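Local atomic coordinates of phosphoribosylformylglycinamidine synthase 2 (Thermus thermophilus, PDB entry 3VIU), a protein that belongs to the PurM-like (AIR synthase-related) family, combining two N-terminal-type and two C-terminal-type domains in one chain, with ADP and magnesium bound. Residues M308-K313 and K318-V323; E562-I567 and V639-E644; L695-P700 and L704-E709. All blocks are in the same frame, centred on the assembly; numbering follows the deposited sequence.

Contact 1. Residues M308-K313 and K318-V323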
HETATM    1  N   MSE A 308      -3.481 -21.175  -8.907  1.00 27.94           N
HETATM    2  CA  MSE A 308      -2.385 -20.629  -9.693  1.00 30.95           C
HETATM    3  C   MSE A 308      -2.304 -21.213 -11.107  1.00 30.19           C
HETATM    4  O   MSE A 308      -2.507 -22.410 -11.316  1.00 29.00           O
HETATM    5  CB  MSE A 308      -1.071 -20.908  -8.949  1.00 37.03           C
HETATM    6  CG  MSE A 308       0.078 -19.982  -9.286  1.00 47.23           C
HETATM    7 SE   MSE A 308      -0.109 -18.251  -8.410  1.00 63.85          SE
HETATM    8  CE  MSE A 308       1.021 -18.558  -6.858  1.00 57.45           C
ATOM      9  N   VAL A 309      -1.994 -20.353 -12.073  1.00 28.91           N
ATOM     10  CA  VAL A 309      -1.837 -20.756 -13.464  1.00 28.63           C
ATOM     11  C   VAL A 309      -0.337 -20.742 -13.799  1.00 27.83           C
ATOM     12  O   VAL A 309       0.354 -19.770 -13.489  1.00 26.51           O
ATOM     13  CB  VAL A 309      -2.571 -19.775 -14.410  1.00 29.98           C
ATOM     14  CG1 VAL A 309      -2.153 -20.014 -15.845  1.00 30.80           C
ATOM     15  CG2 VAL A 309      -4.073 -19.956 -14.274  1.00 30.65           C
ATOM     16  N   LEU A 310       0.168 -21.813 -14.409  1.00 25.60           N
ATOM     17  CA  LEU A 310       1.584 -21.864 -14.775  1.00 23.54           C
ATOM     18  C   LEU A 310       1.802 -22.392 -16.193  1.00 22.93           C
ATOM     19  O   LEU A 310       1.128 -23.323 -16.632  1.00 21.88           O
ATOM     20  CB  LEU A 310       2.377 -22.715 -13.777  1.00 23.60           C
ATOM     21  CG  LEU A 310       2.278 -22.307 -12.305  1.00 23.67           C
ATOM     22  CD1 LEU A 310       1.063 -22.968 -11.694  1.00 22.13           C
ATOM     23  CD2 LEU A 310       3.519 -22.727 -11.555  1.00 23.73           C
ATOM     24  N   VAL A 311       2.750 -21.784 -16.898  1.00 22.46           N
ATOM     25  CA  VAL A 311       3.072 -22.161 -18.272  1.00 21.80           C
ATOM     26  C   VAL A 311       4.492 -22.687 -18.310  1.00 21.64           C
ATOM     27  O   VAL A 311       5.452 -21.914 -18.268  1.00 21.93           O
ATOM     28  CB  VAL A 311       2.988 -20.940 -19.224  1.00 23.64           C
ATOM     29  CG1 VAL A 311       3.255 -21.371 -20.660  1.00 21.69           C
ATOM     30  CG2 VAL A 311       1.624 -20.275 -19.103  1.00 23.81           C
ATOM     31  N   PRO A 312       4.650 -24.014 -18.383  1.00 22.16           N
ATOM     32  CA  PRO A 312       5.999 -24.585 -18.423  1.00 22.35           C
ATOM     33  C   PRO A 312       6.683 -24.316 -19.756  1.00 24.03           C
ATOM     34  O   PRO A 312       6.028 -24.266 -20.802  1.00 22.83           O
ATOM     35  CB  PRO A 312       5.754 -26.075 -18.200  1.00 21.73           C
ATOM     36  CG  PRO A 312       4.417 -26.292 -18.876  1.00 24.27           C
ATOM     37  CD  PRO A 312       3.617 -25.069 -18.434  1.00 22.48           C
ATOM     38  N   LYS A 313       7.999 -24.135 -19.706  1.00 25.20           N
ATOM     39  CA  LYS A 313       8.782 -23.903 -20.914  1.00 27.32           C
ATOM     40  C   LYS A 313       8.767 -25.186 -21.733  1.00 28.26           C
ATOM     41  O   LYS A 313       8.454 -26.259 -21.213  1.00 28.97           O
ATOM     42  CB  LYS A 313      10.229 -23.558 -20.562  1.00 27.55           C
ATOM     43  CG  LYS A 313      10.421 -22.217 -19.881  1.00 28.51           C
ATOM     44  CD  LYS A 313      11.903 -21.948 -19.701  1.00 33.15           C
ATOM     45  CE  LYS A 313      12.190 -20.473 -19.525  1.00 33.84           C
ATOM     46  NZ  LYS A 313      13.649 -20.239 -19.599  1.00 35.12           N
ATOM     47  N   LYS A 318       7.374 -32.065 -17.482  1.00 27.41           N
ATOM     48  CA  LYS A 318       7.627 -33.042 -16.436  1.00 29.28           C
ATOM     49  C   LYS A 318       8.269 -32.393 -15.219  1.00 28.06           C
ATOM     50  O   LYS A 318       7.811 -32.586 -14.093  1.00 27.63           O
ATOM     51  CB  LYS A 318       8.516 -34.170 -16.963  1.00 31.86           C
ATOM     52  CG  LYS A 318       7.747 -35.442 -17.247  1.00 36.54           C
ATOM     53  CD  LYS A 318       7.056 -35.961 -15.980  1.00 41.34           C
ATOM     54  CE  LYS A 318       8.070 -36.385 -14.911  1.00 41.94           C
ATOM     55  NZ  LYS A 318       7.427 -36.905 -13.666  1.00 41.32           N
ATOM     56  N   ALA A 319       9.323 -31.617 -15.455  1.00 27.48           N
ATOM     57  CA  ALA A 319      10.036 -30.931 -14.382  1.00 26.02           C
ATOM     58  C   ALA A 319       9.065 -30.146 -13.504  1.00 25.60           C
ATOM     59  O   ALA A 319       9.128 -30.219 -12.276  1.00 24.53           O
ATOM     60  CB  ALA A 319      11.086 -29.992 -14.972  1.00 23.29           C
ATOM     61  N   LEU A 320       8.170 -29.400 -14.146  1.00 25.63           N
ATOM     62  CA  LEU A 320       7.184 -28.596 -13.434  1.00 25.68           C
ATOM     63  C   LEU A 320       6.334 -29.481 -12.538  1.00 25.78           C
ATOM     64  O   LEU A 320       6.075 -29.147 -11.382  1.00 26.68           O
ATOM     65  CB  LEU A 320       6.278 -27.839 -14.422  1.00 22.80           C
ATOM     66  CG  LEU A 320       5.142 -26.989 -13.830  1.00 20.98           C
ATOM     67  CD1 LEU A 320       5.731 -25.901 -12.946  1.00 18.34           C
ATOM     68  CD2 LEU A 320       4.301 -26.372 -14.942  1.00 18.90           C
ATOM     69  N   GLU A 321       5.907 -30.619 -13.068  1.00 25.99           N
ATOM     70  CA  GLU A 321       5.070 -31.533 -12.298  1.00 26.98           C
ATOM     71  C   GLU A 321       5.820 -32.039 -11.074  1.00 25.25           C
ATOM     72  O   GLU A 321       5.273 -32.088  -9.969  1.00 23.43           O
ATOM     73  CB  GLU A 321       4.633 -32.709 -13.178  1.00 28.14           C
ATOM     74  CG  GLU A 321       4.188 -32.274 -14.567  1.00 33.62           C
ATOM     75  CD  GLU A 321       3.649 -33.411 -15.414  1.00 36.47           C
ATOM     76  OE1 GLU A 321       4.196 -34.534 -15.331  1.00 38.81           O
ATOM     77  OE2 GLU A 321       2.686 -33.169 -16.177  1.00 36.98           O
ATOM     78  N   GLU A 322       7.082 -32.397 -11.276  1.00 25.26           N
ATOM     79  CA  GLU A 322       7.913 -32.906 -10.195  1.00 26.70           C
ATOM     80  C   GLU A 322       8.116 -31.853  -9.117  1.00 25.74           C
ATOM     81  O   GLU A 322       8.073 -32.165  -7.922  1.00 24.78           O
ATOM     82  CB  GLU A 322       9.248 -33.408 -10.757  1.00 27.66           C
ATOM     83  CG  GLU A 322       9.047 -34.628 -11.665  1.00 32.74           C
ATOM     84  CD  GLU A 322      10.328 -35.170 -12.264  1.00 33.95           C
ATOM     85  OE1 GLU A 322      10.244 -36.151 -13.035  1.00 34.92           O
ATOM     86  OE2 GLU A 322      11.413 -34.624 -11.967  1.00 35.63           O
ATOM     87  N   VAL A 323       8.320 -30.607  -9.532  1.00 24.30           N
ATOM     88  CA  VAL A 323       8.481 -29.536  -8.565  1.00 23.52           C
ATOM     89  C   VAL A 323       7.285 -29.547  -7.620  1.00 24.15           C
ATOM     90  O   VAL A 323       7.453 -29.555  -6.403  1.00 24.33           O
ATOM     91  CB  VAL A 323       8.562 -28.156  -9.240  1.00 22.72           C
ATOM     92  CG1 VAL A 323       8.468 -27.060  -8.184  1.00 23.95           C
ATOM     93  CG2 VAL A 323       9.875 -28.024  -9.987  1.00 23.54           C
TER

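Contact 2. Residues E562-I567 and V639-E644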
ATOM      1  N   GLU A 562      23.935  13.524  23.097  1.00 17.80           N
ATOM      2  CA  GLU A 562      23.967  13.769  21.664  1.00 16.46           C
ATOM      3  C   GLU A 562      23.299  15.105  21.375  1.00 16.11           C
ATOM      4  O   GLU A 562      22.332  15.477  22.039  1.00 16.57           O
ATOM      5  CB  GLU A 562      23.250  12.644  20.911  1.00 17.14           C
ATOM      6  CG  GLU A 562      24.052  11.347  20.840  1.00 20.89           C
ATOM      7  CD  GLU A 562      23.426  10.296  19.932  1.00 23.08           C
ATOM      8  OE1 GLU A 562      24.152   9.355  19.547  1.00 26.46           O
ATOM      9  OE2 GLU A 562      22.220  10.402  19.606  1.00 23.69           O
ATOM     10  N   VAL A 563      23.828  15.842  20.405  1.00 14.31           N
ATOM     11  CA  VAL A 563      23.237  17.124  20.051  1.00 15.08           C
ATOM     12  C   VAL A 563      22.011  16.819  19.187  1.00 16.09           C
ATOM     13  O   VAL A 563      22.077  16.001  18.267  1.00 15.18           O
ATOM     14  CB  VAL A 563      24.222  18.022  19.255  1.00 14.03           C
ATOM     15  CG1 VAL A 563      23.575  19.367  18.959  1.00 11.90           C
ATOM     16  CG2 VAL A 563      25.512  18.222  20.046  1.00 11.81           C
ATOM     17  N   LEU A 564      20.899  17.478  19.500  1.00 15.79           N
ATOM     18  CA  LEU A 564      19.641  17.284  18.786  1.00 15.50           C
ATOM     19  C   LEU A 564      19.323  18.473  17.881  1.00 13.81           C
ATOM     20  O   LEU A 564      19.125  19.585  18.356  1.00 14.64           O
ATOM     21  CB  LEU A 564      18.510  17.069  19.806  1.00 15.57           C
ATOM     22  CG  LEU A 564      17.057  17.042  19.302  1.00 17.90           C
ATOM     23  CD1 LEU A 564      16.905  15.999  18.210  1.00 14.28           C
ATOM     24  CD2 LEU A 564      16.113  16.752  20.474  1.00 13.28           C
ATOM     25  N   LEU A 565      19.269  18.231  16.578  1.00 13.00           N
ATOM     26  CA  LEU A 565      18.985  19.292  15.614  1.00 14.48           C
ATOM     27  C   LEU A 565      17.658  19.097  14.866  1.00 15.77           C
ATOM     28  O   LEU A 565      17.048  18.026  14.903  1.00 15.96           O
ATOM     29  CB  LEU A 565      20.100  19.387  14.566  1.00 12.48           C
ATOM     30  CG  LEU A 565      21.548  19.661  14.953  1.00 15.29           C
ATOM     31  CD1 LEU A 565      22.198  18.396  15.544  1.00 15.33           C
ATOM     32  CD2 LEU A 565      22.302  20.093  13.702  1.00 16.01           C
ATOM     33  N   LEU A 566      17.238  20.144  14.163  1.00 15.95           N
ATOM     34  CA  LEU A 566      16.015  20.101  13.391  1.00 14.85           C
ATOM     35  C   LEU A 566      16.237  20.747  12.031  1.00 15.73           C
ATOM     36  O   LEU A 566      16.670  21.898  11.948  1.00 15.85           O
ATOM     37  CB  LEU A 566      14.909  20.817  14.159  1.00 16.03           C
ATOM     38  CG  LEU A 566      13.473  20.907  13.627  1.00 18.98           C
ATOM     39  CD1 LEU A 566      13.293  22.186  12.840  1.00 18.67           C
ATOM     40  CD2 LEU A 566      13.143  19.679  12.798  1.00 16.81           C
ATOM     41  N   ILE A 567      15.973  19.983  10.968  1.00 17.10           N
ATOM     42  CA  ILE A 567      16.091  20.474   9.594  1.00 17.10           C
ATOM     43  C   ILE A 567      14.717  21.082   9.325  1.00 17.01           C
ATOM     44  O   ILE A 567      13.707  20.397   9.473  1.00 13.85           O
ATOM     45  CB  ILE A 567      16.272  19.335   8.547  1.00 19.30           C
ATOM     46  CG1 ILE A 567      17.248  18.271   9.048  1.00 18.52           C
ATOM     47  CG2 ILE A 567      16.758  19.929   7.222  1.00 19.32           C
ATOM     48  CD1 ILE A 567      18.663  18.712   9.102  1.00 22.05           C
ATOM     49  N   VAL A 639      15.207   7.214  26.694  1.00 15.31           N
ATOM     50  CA  VAL A 639      16.177   8.293  26.813  1.00 14.21           C
ATOM     51  C   VAL A 639      15.442   9.601  26.496  1.00 15.46           C
ATOM     52  O   VAL A 639      14.860   9.741  25.413  1.00 16.66           O
ATOM     53  CB  VAL A 639      17.337   8.074  25.814  1.00 16.02           C
ATOM     54  CG1 VAL A 639      18.213   9.316  25.730  1.00 13.84           C
ATOM     55  CG2 VAL A 639      18.157   6.861  26.241  1.00 11.38           C
ATOM     56  N   GLY A 640      15.461  10.546  27.439  1.00 13.59           N
ATOM     57  CA  GLY A 640      14.764  11.810  27.252  1.00 11.68           C
ATOM     58  C   GLY A 640      15.515  12.866  26.468  1.00 13.36           C
ATOM     59  O   GLY A 640      16.540  12.573  25.848  1.00 14.31           O
ATOM     60  N   ALA A 641      15.009  14.100  26.485  1.00 12.59           N
ATOM     61  CA  ALA A 641      15.663  15.203  25.776  1.00 11.53           C
ATOM     62  C   ALA A 641      15.387  16.539  26.447  1.00 11.27           C
ATOM     63  O   ALA A 641      14.392  16.695  27.156  1.00 11.44           O
ATOM     64  CB  ALA A 641      15.209  15.248  24.325  1.00  7.93           C
ATOM     65  N   THR A 642      16.284  17.491  26.216  1.00  9.90           N
ATOM     66  CA  THR A 642      16.177  18.841  26.767  1.00 10.29           C
ATOM     67  C   THR A 642      16.434  19.810  25.621  1.00  9.59           C
ATOM     68  O   THR A 642      17.494  19.791  25.010  1.00 11.11           O
ATOM     69  CB  THR A 642      17.215  19.089  27.889  1.00  9.66           C
ATOM     70  OG1 THR A 642      17.011  18.144  28.951  1.00 11.03           O
ATOM     71  CG2 THR A 642      17.065  20.495  28.444  1.00  4.69           C
ATOM     72  N   VAL A 643      15.462  20.661  25.332  1.00 10.53           N
ATOM     73  CA  VAL A 643      15.597  21.585  24.221  1.00 13.38           C
ATOM     74  C   VAL A 643      14.935  22.933  24.457  1.00 14.46           C
ATOM     75  O   VAL A 643      14.287  23.160  25.469  1.00 12.26           O
ATOM     76  CB  VAL A 643      14.959  20.984  22.951  1.00 15.11           C
ATOM     77  CG1 VAL A 643      15.573  19.621  22.639  1.00 18.36           C
ATOM     78  CG2 VAL A 643      13.458  20.842  23.149  1.00 14.15           C
ATOM     79  N   GLU A 644      15.112  23.826  23.493  1.00 18.45           N
ATOM     80  CA  GLU A 644      14.500  25.138  23.547  1.00 21.22           C
ATOM     81  C   GLU A 644      13.739  25.419  22.256  1.00 22.75           C
ATOM     82  O   GLU A 644      14.277  25.270  21.165  1.00 22.83           O
ATOM     83  CB  GLU A 644      15.541  26.240  23.715  1.00 22.39           C
ATOM     84  CG  GLU A 644      14.922  27.626  23.512  1.00 26.85           C
ATOM     85  CD  GLU A 644      15.928  28.681  23.129  1.00 29.82           C
ATOM     86  OE1 GLU A 644      16.666  28.464  22.144  1.00 31.36           O
ATOM     87  OE2 GLU A 644      15.974  29.732  23.808  1.00 32.45           O
TER

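Contact 3. Residues L695-P700 and L704-E709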
ATOM      1  N   LEU A 695      11.179  14.938  29.184  1.00 13.25           N
ATOM      2  CA  LEU A 695      11.199  15.694  27.947  1.00 11.51           C
ATOM      3  C   LEU A 695      11.056  17.096  28.533  1.00 10.98           C
ATOM      4  O   LEU A 695      10.078  17.381  29.231  1.00 10.54           O
ATOM      5  CB  LEU A 695      10.000  15.372  27.059  1.00  9.44           C
ATOM      6  CG  LEU A 695       9.857  16.346  25.889  1.00  9.15           C
ATOM      7  CD1 LEU A 695      11.115  16.287  25.036  1.00 10.41           C
ATOM      8  CD2 LEU A 695       8.628  16.009  25.051  1.00  8.93           C
ATOM      9  N   THR A 696      12.044  17.950  28.290  1.00 11.02           N
ATOM     10  CA  THR A 696      12.037  19.309  28.819  1.00 11.01           C
ATOM     11  C   THR A 696      12.146  20.324  27.682  1.00 11.72           C
ATOM     12  O   THR A 696      13.066  20.259  26.862  1.00 11.24           O
ATOM     13  CB  THR A 696      13.203  19.498  29.809  1.00 12.81           C
ATOM     14  OG1 THR A 696      13.079  18.542  30.866  1.00 13.84           O
ATOM     15  CG2 THR A 696      13.199  20.905  30.403  1.00 11.55           C
ATOM     16  N   VAL A 697      11.209  21.268  27.641  1.00 10.37           N
ATOM     17  CA  VAL A 697      11.189  22.257  26.575  1.00 11.69           C
ATOM     18  C   VAL A 697      11.164  23.697  27.067  1.00 13.61           C
ATOM     19  O   VAL A 697      10.195  24.134  27.692  1.00 13.59           O
ATOM     20  CB  VAL A 697       9.956  22.057  25.650  1.00 12.95           C
ATOM     21  CG1 VAL A 697      10.021  23.045  24.487  1.00 10.65           C
ATOM     22  CG2 VAL A 697       9.894  20.606  25.141  1.00  8.47           C
ATOM     23  N   LEU A 698      12.229  24.436  26.780  1.00 14.55           N
ATOM     24  CA  LEU A 698      12.289  25.830  27.181  1.00 16.07           C
ATOM     25  C   LEU A 698      11.621  26.663  26.096  1.00 17.41           C
ATOM     26  O   LEU A 698      11.904  26.498  24.908  1.00 17.65           O
ATOM     27  CB  LEU A 698      13.742  26.285  27.376  1.00 14.31           C
ATOM     28  CG  LEU A 698      13.949  27.771  27.707  1.00 12.76           C
ATOM     29  CD1 LEU A 698      13.263  28.128  29.009  1.00 10.16           C
ATOM     30  CD2 LEU A 698      15.424  28.074  27.801  1.00 12.39           C
ATOM     31  N   THR A 699      10.702  27.527  26.513  1.00 19.59           N
ATOM     32  CA  THR A 699       9.994  28.422  25.599  1.00 20.75           C
ATOM     33  C   THR A 699      10.222  29.822  26.157  1.00 21.66           C
ATOM     34  O   THR A 699      10.637  29.979  27.305  1.00 21.19           O
ATOM     35  CB  THR A 699       8.465  28.178  25.590  1.00 19.78           C
ATOM     36  OG1 THR A 699       7.931  28.483  26.885  1.00 22.70           O
ATOM     37  CG2 THR A 699       8.137  26.743  25.238  1.00 17.77           C
ATOM     38  N   PRO A 700       9.946  30.860  25.357  1.00 23.09           N
ATOM     39  CA  PRO A 700      10.144  32.227  25.849  1.00 23.35           C
ATOM     40  C   PRO A 700       9.289  32.508  27.092  1.00 24.47           C
ATOM     41  O   PRO A 700       9.532  33.476  27.815  1.00 24.37           O
ATOM     42  CB  PRO A 700       9.722  33.089  24.661  1.00 23.03           C
ATOM     43  CG  PRO A 700       9.990  32.212  23.475  1.00 22.47           C
ATOM     44  CD  PRO A 700       9.514  30.862  23.947  1.00 23.46           C
ATOM     45  N   LEU A 704       8.439  23.863  29.888  1.00 18.37           N
ATOM     46  CA  LEU A 704       7.362  22.886  29.846  1.00 16.91           C
ATOM     47  C   LEU A 704       8.082  21.574  30.135  1.00 16.76           C
ATOM     48  O   LEU A 704       9.185  21.359  29.633  1.00 17.30           O
ATOM     49  CB  LEU A 704       6.735  22.846  28.455  1.00 16.00           C
ATOM     50  CG  LEU A 704       6.025  24.106  27.961  1.00 16.04           C
ATOM     51  CD1 LEU A 704       5.574  23.904  26.507  1.00 15.33           C
ATOM     52  CD2 LEU A 704       4.836  24.411  28.860  1.00 13.47           C
ATOM     53  N   GLU A 705       7.477  20.705  30.938  1.00 16.23           N
ATOM     54  CA  GLU A 705       8.116  19.444  31.287  1.00 17.08           C
ATOM     55  C   GLU A 705       7.190  18.254  31.508  1.00 15.60           C
ATOM     56  O   GLU A 705       6.117  18.377  32.086  1.00 14.20           O
ATOM     57  CB  GLU A 705       8.979  19.645  32.530  1.00 19.05           C
ATOM     58  CG  GLU A 705       9.636  18.377  33.033  1.00 27.06           C
ATOM     59  CD  GLU A 705      10.790  18.660  33.981  1.00 32.25           C
ATOM     60  OE1 GLU A 705      11.826  19.205  33.525  1.00 35.28           O
ATOM     61  OE2 GLU A 705      10.657  18.344  35.184  1.00 34.80           O
ATOM     62  N   TRP A 706       7.633  17.092  31.043  1.00 16.08           N
ATOM     63  CA  TRP A 706       6.887  15.843  31.191  1.00 15.19           C
ATOM     64  C   TRP A 706       7.873  14.729  31.536  1.00 15.91           C
ATOM     65  O   TRP A 706       9.016  14.734  31.063  1.00 14.58           O
ATOM     66  CB  TRP A 706       6.208  15.457  29.886  1.00 10.86           C
ATOM     67  CG  TRP A 706       5.211  16.425  29.378  1.00 13.41           C
ATOM     68  CD1 TRP A 706       3.862  16.394  29.574  1.00 12.94           C
ATOM     69  CD2 TRP A 706       5.462  17.525  28.494  1.00 12.90           C
ATOM     70  NE1 TRP A 706       3.253  17.396  28.854  1.00 13.22           N
ATOM     71  CE2 TRP A 706       4.213  18.104  28.183  1.00 12.94           C
ATOM     72  CE3 TRP A 706       6.620  18.073  27.933  1.00 11.12           C
ATOM     73  CZ2 TRP A 706       4.088  19.201  27.335  1.00 11.05           C
ATOM     74  CZ3 TRP A 706       6.497  19.164  27.093  1.00 12.33           C
ATOM     75  CH2 TRP A 706       5.237  19.717  26.800  1.00 11.88           C
ATOM     76  N   SER A 707       7.443  13.781  32.360  1.00 14.65           N
ATOM     77  CA  SER A 707       8.306  12.659  32.690  1.00 15.65           C
ATOM     78  C   SER A 707       8.112  11.687  31.525  1.00 16.10           C
ATOM     79  O   SER A 707       7.064  11.692  30.880  1.00 18.14           O
ATOM     80  CB  SER A 707       7.863  12.011  34.004  1.00 14.56           C
ATOM     81  OG  SER A 707       6.540  11.504  33.895  1.00 18.20           O
ATOM     82  N   LEU A 708       9.107  10.862  31.233  1.00 16.91           N
ATOM     83  CA  LEU A 708       8.949   9.921  30.127  1.00 17.18           C
ATOM     84  C   LEU A 708       7.850   8.932  30.477  1.00 16.88           C
ATOM     85  O   LEU A 708       7.196   8.375  29.601  1.00 17.58           O
ATOM     86  CB  LEU A 708      10.261   9.182  29.839  1.00 14.03           C
ATOM     87  CG  LEU A 708      11.477  10.038  29.461  1.00 15.84           C
ATOM     88  CD1 LEU A 708      12.458   9.172  28.688  1.00 14.85           C
ATOM     89  CD2 LEU A 708      11.063  11.230  28.604  1.00 13.75           C
ATOM     90  N   GLU A 709       7.637   8.729  31.769  1.00 18.35           N
ATOM     91  CA  GLU A 709       6.597   7.811  32.224  1.00 20.50           C
ATOM     92  C   GLU A 709       5.198   8.231  31.779  1.00 16.66           C
ATOM     93  O   GLU A 709       4.475   7.438  31.185  1.00 16.22           O
ATOM     94  CB  GLU A 709       6.620   7.691  33.750  1.00 25.13           C
ATOM     95  CG  GLU A 709       7.238   6.406  34.276  1.00 34.41           C
ATOM     96  CD  GLU A 709       7.077   6.271  35.787  1.00 40.88           C
ATOM     97  OE1 GLU A 709       7.629   7.124  36.522  1.00 43.92           O
ATOM     98  OE2 GLU A 709       6.394   5.320  36.238  1.00 41.88           O
TER

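Contact 1. Residues M308-K313 and K318-V323
Leu320, reaching from the helix to the strand, meets Pro312 and Leu310 with a different methyl for each. Its CD2 lies over the CB-CG-CD part of the Pro312 ring, 3.6 Å from Pro312 CB and 3.8 Å from Pro312 CD, and the two side chains cross at about a right angle. The other branch is looser: Leu320 CD1 stands 4.1 Å from Leu310 CD2. With CG of Leu320 anti to its backbone N (chi1 177°), the isobutyl group extends off the helix and its two methyls divide between the two strand residues, which project on the same side of the strand. The intervening Val311 turns to the other face and meets Ile197.

Strand 307-312 and helix 317-326 form the first half of a split beta-alpha-beta crossover. The chain leaves the sheet, turns tightly through a short loop into the helix, and returns as strand 331-338, parallel to the first, with strand 196-201 lying between them.

That middle strand supplies Tyr198, against which both Pro312 and Leu320 pack. Its backbone pairs with Leu310, and its hydroxyl is hydrogen-bonded to Glu321 OE2, so one residue ties strand and helix together. Val254 and Ala248 also touch Leu320, bringing strand 254-259 and helix 235-250 to this buried leucine. At the mouth of the turn, Pro312 O accepts a hydrogen bond from Arg195 NH2, and Lys313 NZ forms a salt bridge with Asp252.

Contact 2. Residues E562-I567 and V639-E644
Strands 563-567 and 641-644 run in the same sense but are not adjacent: their nearest CA atoms, those of Leu564 and Val643, are 8.0 Å apart, and the backbones diverge to 14.8 Å between Ile567 CA and Glu644 CA. Between them in the mixed sheet of this C-terminal PurM-like domain runs strand 684-690, antiparallel to both, so the two strands meet across it through side chains and not through a backbone ladder.

The contact is made wholly of apolar side chains on one face of the sheet. Leu564 does the reaching. Its CG is anti to the backbone N (chi1 171°), which carries the isobutyl group out over the middle strand and presents CD2 to the far one. There this methyl meets both Val643 and Ala641, two residues apart and therefore facing the same way; Ala641 CB touches it more lightly, at 4.2 Å.

The surroundings explain how the three residues are brought together. Leu564 is joined through its backbone to Gly688 of the middle strand, while Leu687 of that strand touches both Val643 and Leu566. Phe557, from a loop, packs on Leu564 and Ala641 alike and so covers this part of the face. On the reverse of strand 563-567, Val563 and Leu565 meet helix 670-679, of which Leu670 touches both.

Val643 answers Leu564 with a single branch. The two side chains cross obliquely, and Val643 CG1, placed beside the backbone N and anti to the carbonyl carbon (chi1 -56°), lies 3.6 Å from Leu564 CD2.

Contact 3. Residues L695-P700 and L704-E709
Trp706 lies alongside Leu695, both pointing to the buried face of two antiparallel strands. Leu695 CD2 lies 4.1 Å from Trp706 CE3, well off the indole plane at the rim of the six-membered ring, whereas Val697 CG2 meets the edge, near the ring plane, 4.2 Å from Trp706 CZ3. Trp706 NE1 is hydrogen-bonded to Gln392 O, which helps fix the ring's rotation, and Leu627 packs on both Trp706 and Val697. Leu704 completes this face, its CD1 4.0 Å from Thr699 CG2.

Beneath the packing, two reciprocal backbone pairs join Val697 to Leu704 and Leu695 to Trp706. The first is the shorter, with Val697 N 2.8 Å from Leu704 O and an almost straight N-H...O angle of 178°.

The other face is polar and more open to solvent. Here Thr696 and Glu705 form a non-hydrogen-bonded backbone pair, bridged instead by their side chains: Thr696 OG1 donates to Glu705 OE1 at 3.0 Å, approaching on the anti side and 32° out of the carboxylate plane.

Leu708 CD2 packs 3.8 Å from Leu695 N just where the strand ends and Ser707 caps the C-terminal helix. The whole is a beta hairpin at the edge of the PurM-like C-terminal domain's sheet.

Contacts 2 and 3 belong to one sheet, their centres 12 Å apart. Strand 641-644 is common ground: Val643 O lies 2.8 Å from Leu698 N and Val643 N 2.9 Å from Thr696 O, probable hydrogen bonds that set the hairpin of contact 3 beside contact 2. Contact 1 stands about 58 Å from contact 2, centre to centre, on the opposite side of the chain's centre, in the other C-terminal-type domain, whose seven-strand sheet has the same strand order. Each sheet ends near a bound ligand: Asp259 of the ADP pocket, touched by Met308, lies on strand 254-259, and Asp620 of the magnesium site on strand 618-620.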